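Local coordinates for protein chitinase (Thermococcus chitonophagus, PDB 5XSW) that probably cuts chitin chains internally as an endochitinase, binding glycan in a mainly helical domain that follows an N-terminal beta domain, at residues W31-T42 and V66-H77. Numbering follows the deposited sequence.
Sequences WCFDIKNITFET and VTIDLTWRGIFH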
loop_
_atom_site.group_PDB
_atom_site.type_symbol
_atom_site.label_atom_id
_atom_site.label_comp_id
_atom_site.label_asym_id
_atom_site.label_seq_id
_atom_site.Cartn_x
_atom_site.Cartn_y
_atom_site.Cartn_z
ATOM N N TRP A 31 14.961 -13.416 6.189
ATOM C CA TRP A 31 14.444 -13.695 4.846
ATOM C C TRP A 31 15.049 -12.709 3.874
ATOM O O TRP A 31 15.297 -13.008 2.692
ATOM C CB TRP A 31 12.906 -13.625 4.843
ATOM C CG TRP A 31 12.260 -13.816 3.492
ATOM C CD1 TRP A 31 11.932 -15.015 2.891
ATOM C CD2 TRP A 31 11.861 -12.782 2.570
ATOM N NE1 TRP A 31 11.375 -14.774 1.652
ATOM C CE2 TRP A 31 11.316 -13.422 1.437
ATOM C CE3 TRP A 31 11.939 -11.385 2.582
ATOM C CZ2 TRP A 31 10.831 -12.714 0.350
ATOM C CZ3 TRP A 31 11.468 -10.681 1.487
ATOM C CH2 TRP A 31 10.923 -11.358 0.380
ATOM N N CYS A 32 15.273 -11.498 4.381
ATOM C CA CYS A 32 15.934 -10.443 3.642
ATOM C C CYS A 32 16.680 -9.570 4.670
ATOM O O CYS A 32 16.169 -9.303 5.791
ATOM C CB CYS A 32 14.930 -9.562 2.853
ATOM S SG CYS A 32 15.669 -8.542 1.657
ATOM N N PHE A 33 17.874 -9.140 4.288
ATOM C CA PHE A 33 18.608 -8.109 5.049
ATOM C C PHE A 33 18.698 -6.868 4.224
ATOM O O PHE A 33 19.161 -6.900 3.079
ATOM C CB PHE A 33 20.047 -8.609 5.441
ATOM C CG PHE A 33 20.030 -9.835 6.289
ATOM C CD1 PHE A 33 19.723 -9.760 7.643
ATOM C CD2 PHE A 33 20.300 -11.074 5.743
ATOM C CE1 PHE A 33 19.705 -10.910 8.442
ATOM C CE2 PHE A 33 20.263 -12.238 6.525
ATOM C CZ PHE A 33 19.955 -12.161 7.868
ATOM N N ASP A 34 18.284 -5.742 4.786
ATOM C CA ASP A 34 18.420 -4.475 4.106
ATOM C C ASP A 34 19.566 -3.702 4.785
ATOM O O ASP A 34 19.451 -3.366 5.960
ATOM C CB ASP A 34 17.138 -3.630 4.191
ATOM C CG ASP A 34 16.017 -4.153 3.283
ATOM O OD1 ASP A 34 16.240 -5.175 2.609
ATOM O OD2 ASP A 34 14.939 -3.512 3.282
ATOM N N ILE A 35 20.625 -3.425 4.037
ATOM C CA ILE A 35 21.820 -2.769 4.631
ATOM C C ILE A 35 21.855 -1.295 4.347
ATOM O O ILE A 35 21.908 -0.873 3.192
ATOM C CB ILE A 35 23.096 -3.475 4.108
ATOM C CG1 ILE A 35 23.052 -4.940 4.619
ATOM C CG2 ILE A 35 24.348 -2.717 4.607
ATOM C CD1 ILE A 35 24.272 -5.738 4.306
ATOM N N LYS A 36 21.771 -0.480 5.405
ATOM C CA LYS A 36 21.937 0.957 5.281
ATOM C C LYS A 36 23.380 1.337 4.842
ATOM O O LYS A 36 23.587 2.088 3.887
ATOM C CB LYS A 36 21.623 1.613 6.618
ATOM C CG LYS A 36 21.556 3.146 6.578
ATOM C CD LYS A 36 21.580 3.719 8.012
ATOM C CE LYS A 36 21.240 5.213 8.062
ATOM N NZ LYS A 36 19.783 5.527 7.741
ATOM N N ASN A 37 24.369 0.824 5.584
ATOM C CA ASN A 37 25.765 0.993 5.199
ATOM C C ASN A 37 26.611 -0.004 6.001
ATOM O O ASN A 37 26.078 -0.773 6.814
ATOM C CB ASN A 37 26.235 2.448 5.382
ATOM C CG ASN A 37 25.940 3.011 6.742
ATOM O OD1 ASN A 37 26.206 2.370 7.757
ATOM N ND2 ASN A 37 25.422 4.247 6.776
ATOM N N ILE A 38 27.892 -0.069 5.668
ATOM C CA ILE A 38 28.849 -0.925 6.392
ATOM C C ILE A 38 29.945 0.080 6.850
ATOM O O ILE A 38 30.414 0.872 6.042
ATOM C CB ILE A 38 29.498 -2.011 5.526
ATOM C CG1 ILE A 38 28.473 -2.912 4.834
ATOM C CG2 ILE A 38 30.449 -2.941 6.364
ATOM C CD1 ILE A 38 28.143 -2.426 3.437
ATOM N N THR A 39 30.322 0.067 8.119
ATOM C CA THR A 39 31.436 0.937 8.517
ATOM C C THR A 39 32.664 0.088 8.867
ATOM O O THR A 39 32.561 -1.078 9.272
ATOM C CB THR A 39 31.104 1.821 9.723
ATOM O OG1 THR A 39 30.563 1.022 10.794
ATOM C CG2 THR A 39 30.120 2.943 9.365
ATOM N N PHE A 40 33.833 0.688 8.736
ATOM C CA PHE A 40 34.989 0.057 9.362
ATOM C C PHE A 40 35.991 1.172 9.695
ATOM O O PHE A 40 35.806 2.319 9.303
ATOM C CB PHE A 40 35.610 -1.016 8.452
ATOM C CG PHE A 40 36.228 -0.446 7.168
ATOM C CD1 PHE A 40 37.565 -0.024 7.136
ATOM C CD2 PHE A 40 35.480 -0.363 5.992
ATOM C CE1 PHE A 40 38.146 0.489 5.936
ATOM C CE2 PHE A 40 36.016 0.141 4.802
ATOM C CZ PHE A 40 37.386 0.576 4.763
ATOM N N GLU A 41 37.051 0.806 10.414
ATOM C CA GLU A 41 38.036 1.798 10.819
ATOM C C GLU A 41 39.398 1.451 10.234
ATOM O O GLU A 41 39.727 0.284 10.076
ATOM C CB GLU A 41 38.084 1.902 12.350
ATOM C CG GLU A 41 36.850 2.602 12.907
ATOM C CD GLU A 41 36.667 2.411 14.427
ATOM O OE1 GLU A 41 36.049 3.293 15.055
ATOM O OE2 GLU A 41 37.101 1.387 14.995
ATOM N N THR A 42 40.129 2.492 9.849
ATOM C CA THR A 42 41.535 2.375 9.485
ATOM C C THR A 42 42.217 3.739 9.686
ATOM O O THR A 42 41.573 4.794 9.571
ATOM C CB THR A 42 41.703 1.899 8.040
ATOM O OG1 THR A 42 43.088 1.930 7.675
ATOM C CG2 THR A 42 40.892 2.812 7.072
ATOM N N VAL A 66 35.389 4.755 7.987
ATOM C CA VAL A 66 35.018 4.662 6.569
ATOM C C VAL A 66 33.565 4.099 6.495
ATOM O O VAL A 66 33.250 3.140 7.177
ATOM C CB VAL A 66 35.974 3.744 5.781
ATOM C CG1 VAL A 66 35.574 3.665 4.286
ATOM C CG2 VAL A 66 37.449 4.263 5.868
ATOM N N THR A 67 32.708 4.708 5.687
ATOM C CA THR A 67 31.302 4.245 5.551
ATOM C C THR A 67 31.035 3.840 4.112
ATOM O O THR A 67 31.171 4.676 3.208
ATOM C CB THR A 67 30.335 5.340 5.949
ATOM O OG1 THR A 67 30.677 5.785 7.274
ATOM C CG2 THR A 67 28.816 4.795 5.890
ATOM N N ILE A 68 30.720 2.562 3.898
ATOM C CA ILE A 68 30.432 2.051 2.573
ATOM C C ILE A 68 28.912 2.038 2.368
ATOM O O ILE A 68 28.193 1.447 3.179
ATOM C CB ILE A 68 30.949 0.650 2.367
ATOM C CG1 ILE A 68 32.499 0.613 2.486
ATOM C CG2 ILE A 68 30.502 0.128 0.979
ATOM C CD1 ILE A 68 32.987 -0.838 2.652
ATOM N N ASP A 69 28.452 2.686 1.304
ATOM C CA ASP A 69 27.017 2.707 0.928
ATOM C C ASP A 69 26.840 1.819 -0.309
ATOM O O ASP A 69 27.419 2.102 -1.341
ATOM C CB ASP A 69 26.578 4.158 0.682
ATOM C CG ASP A 69 25.096 4.297 0.217
ATOM O OD1 ASP A 69 24.433 3.294 -0.017
ATOM O OD2 ASP A 69 24.646 5.440 0.065
ATOM N N LEU A 70 26.077 0.726 -0.182
ATOM C CA LEU A 70 25.936 -0.228 -1.257
ATOM C C LEU A 70 24.916 0.221 -2.319
ATOM O O LEU A 70 24.730 -0.484 -3.301
ATOM C CB LEU A 70 25.524 -1.595 -0.714
ATOM C CG LEU A 70 26.500 -2.240 0.274
ATOM C CD1 LEU A 70 25.879 -3.497 0.894
ATOM C CD2 LEU A 70 27.842 -2.594 -0.467
ATOM N N THR A 71 24.299 1.376 -2.084
ATOM C CA THR A 71 23.297 2.000 -2.975
ATOM C C THR A 71 22.340 0.951 -3.539
ATOM O O THR A 71 21.568 0.371 -2.785
ATOM C CB THR A 71 23.972 2.861 -4.130
ATOM O OG1 THR A 71 24.681 2.029 -5.050
ATOM C CG2 THR A 71 24.910 3.878 -3.538
ATOM N N TRP A 72 22.416 0.632 -4.823
ATOM C CA TRP A 72 21.409 -0.256 -5.411
ATOM C C TRP A 72 21.652 -1.665 -5.001
ATOM O O TRP A 72 20.812 -2.529 -5.182
ATOM C CB TRP A 72 21.412 -0.120 -6.940
ATOM C CG TRP A 72 22.638 -0.686 -7.588
ATOM C CD1 TRP A 72 23.821 -0.024 -7.877
ATOM C CD2 TRP A 72 22.813 -2.038 -8.034
ATOM N NE1 TRP A 72 24.717 -0.906 -8.473
ATOM C CE2 TRP A 72 24.122 -2.141 -8.574
ATOM C CE3 TRP A 72 22.003 -3.181 -7.998
ATOM C CZ2 TRP A 72 24.621 -3.338 -9.088
ATOM C CZ3 TRP A 72 22.499 -4.367 -8.509
ATOM C CH2 TRP A 72 23.796 -4.437 -9.051
ATOM N N ARG A 73 22.795 -1.932 -4.384
ATOM C CA ARG A 73 23.082 -3.334 -4.038
ATOM C C ARG A 73 22.908 -3.684 -2.535
ATOM O O ARG A 73 23.394 -4.733 -2.052
ATOM C CB ARG A 73 24.510 -3.651 -4.510
ATOM C CG ARG A 73 24.616 -4.905 -5.241
ATOM C CD ARG A 73 25.937 -5.006 -6.033
ATOM N NE ARG A 73 26.195 -6.426 -6.227
ATOM C CZ ARG A 73 27.283 -6.930 -6.791
ATOM N NH1 ARG A 73 27.387 -8.236 -6.907
ATOM N NH2 ARG A 73 28.249 -6.124 -7.225
ATOM N N GLY A 74 22.172 -2.847 -1.806
ATOM C CA GLY A 74 22.023 -3.033 -0.379
ATOM C C GLY A 74 21.000 -4.054 0.093
ATOM O O GLY A 74 20.824 -4.232 1.319
ATOM N N ILE A 75 20.314 -4.728 -0.846
ATOM C CA ILE A 75 19.244 -5.667 -0.475
ATOM C C ILE A 75 19.712 -7.086 -0.622
ATOM O O ILE A 75 20.164 -7.468 -1.693
ATOM C CB ILE A 75 17.925 -5.457 -1.389
ATOM C CG1 ILE A 75 17.381 -4.024 -1.240
ATOM C CG2 ILE A 75 16.895 -6.511 -1.078
ATOM C CD1 ILE A 75 16.560 -3.538 -2.466
ATOM N N PHE A 76 19.585 -7.880 0.427
ATOM C CA PHE A 76 20.120 -9.244 0.441
ATOM C C PHE A 76 19.042 -10.277 0.703
ATOM O O PHE A 76 18.771 -10.643 1.848
ATOM C CB PHE A 76 21.197 -9.411 1.518
ATOM C CG PHE A 76 22.489 -8.714 1.164
ATOM C CD1 PHE A 76 22.591 -7.338 1.267
ATOM C CD2 PHE A 76 23.568 -9.442 0.673
ATOM C CE1 PHE A 76 23.773 -6.657 0.901
ATOM C CE2 PHE A 76 24.799 -8.780 0.326
ATOM C CZ PHE A 76 24.881 -7.384 0.438
ATOM N N HIS A 77 18.427 -10.750 -0.375
ATOM C CA HIS A 77 17.467 -11.836 -0.308
ATOM C C HIS A 77 18.194 -13.146 -0.051
ATOM O O HIS A 77 19.415 -13.190 -0.001
ATOM C CB HIS A 77 16.677 -11.888 -1.633
ATOM C CG HIS A 77 15.632 -10.819 -1.732
ATOM N ND1 HIS A 77 14.472 -10.865 -0.987
ATOM C CD2 HIS A 77 15.580 -9.669 -2.446
ATOM C CE1 HIS A 77 13.755 -9.779 -1.226
ATOM N NE2 HIS A 77 14.392 -9.047 -2.124
HETATM O O HOH W 1 14.459 -13.400 0.111
HETATM O O HOH W 2 23.969 0.252 1.849
#
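Phe-40 and Val-66 lie side by side, the valine over one face of the ring, where strands 37-41 and 66-69 run antiparallel. A chi1 of 66° places Phe-40 CG between the backbone N and the carbonyl carbon, and the ring leans to Val-66. Val-66 CB sits 3.8 Å from the ring centroid, a CH-pi contact; its CG1 presses on Phe-40 CE2 and CZ, its CG2 on CE1 and CZ. Ile-68 CD1 meets the ring edge in plane, 3.8 Å from Phe-40 CE2. With an alanine here in place of Phe-40, a gap would probably open beside Ile-68 and Val-66 would lose the ring it packs on.

Two pairs of backbone hydrogen bonds, Phe-40 with Val-66 and Ile-38 with Ile-68, hold this half together. On the same face Ile-38 CD1 reaches Leu-70 CG and CD1, both at 3.6 Å. At the corner at Lys-36, a water accepts the N-H of Leu-70 and donates to Ile-35 O, bridging the segments where direct pairing lapses. Beyond it, Ile-35 N is hydrogen-bonded to Gly-74 O, with an N-H...O angle of 172°. Followed outward, the Ile-35 side chain starts with CB 3.7 Å from Gly-74 O; CG1 lies near both that oxygen and Phe-76 CD1, the CG2 branch meets Leu-70 CD1 at 4.1 Å, and the tip, CD1, touches Phe-76 CE1 (3.6 Å).

At the far end His-77 turns a ring edge to the Trp-31 face, planes at 85°, while Cys-32 SG stands over the imidazole, 3.8 Å from its centroid. A second water ties Trp-31 O to His-77 ND1; His-77 NE2 is hydrogen-bonded to Asp-475 OD1.

Strand 32-41 thus pairs with two successive strands of the N-terminal beta domain. Strand 98-104 borders its other edge, with a classic beta bulge, Lys-36 and Asn-37 both opposite His-103. Leu-19 of strand 12-21 covers Ile-38, Leu-70 and Phe-76, and helix 475-482 packs on Asp-34 and Ile-75.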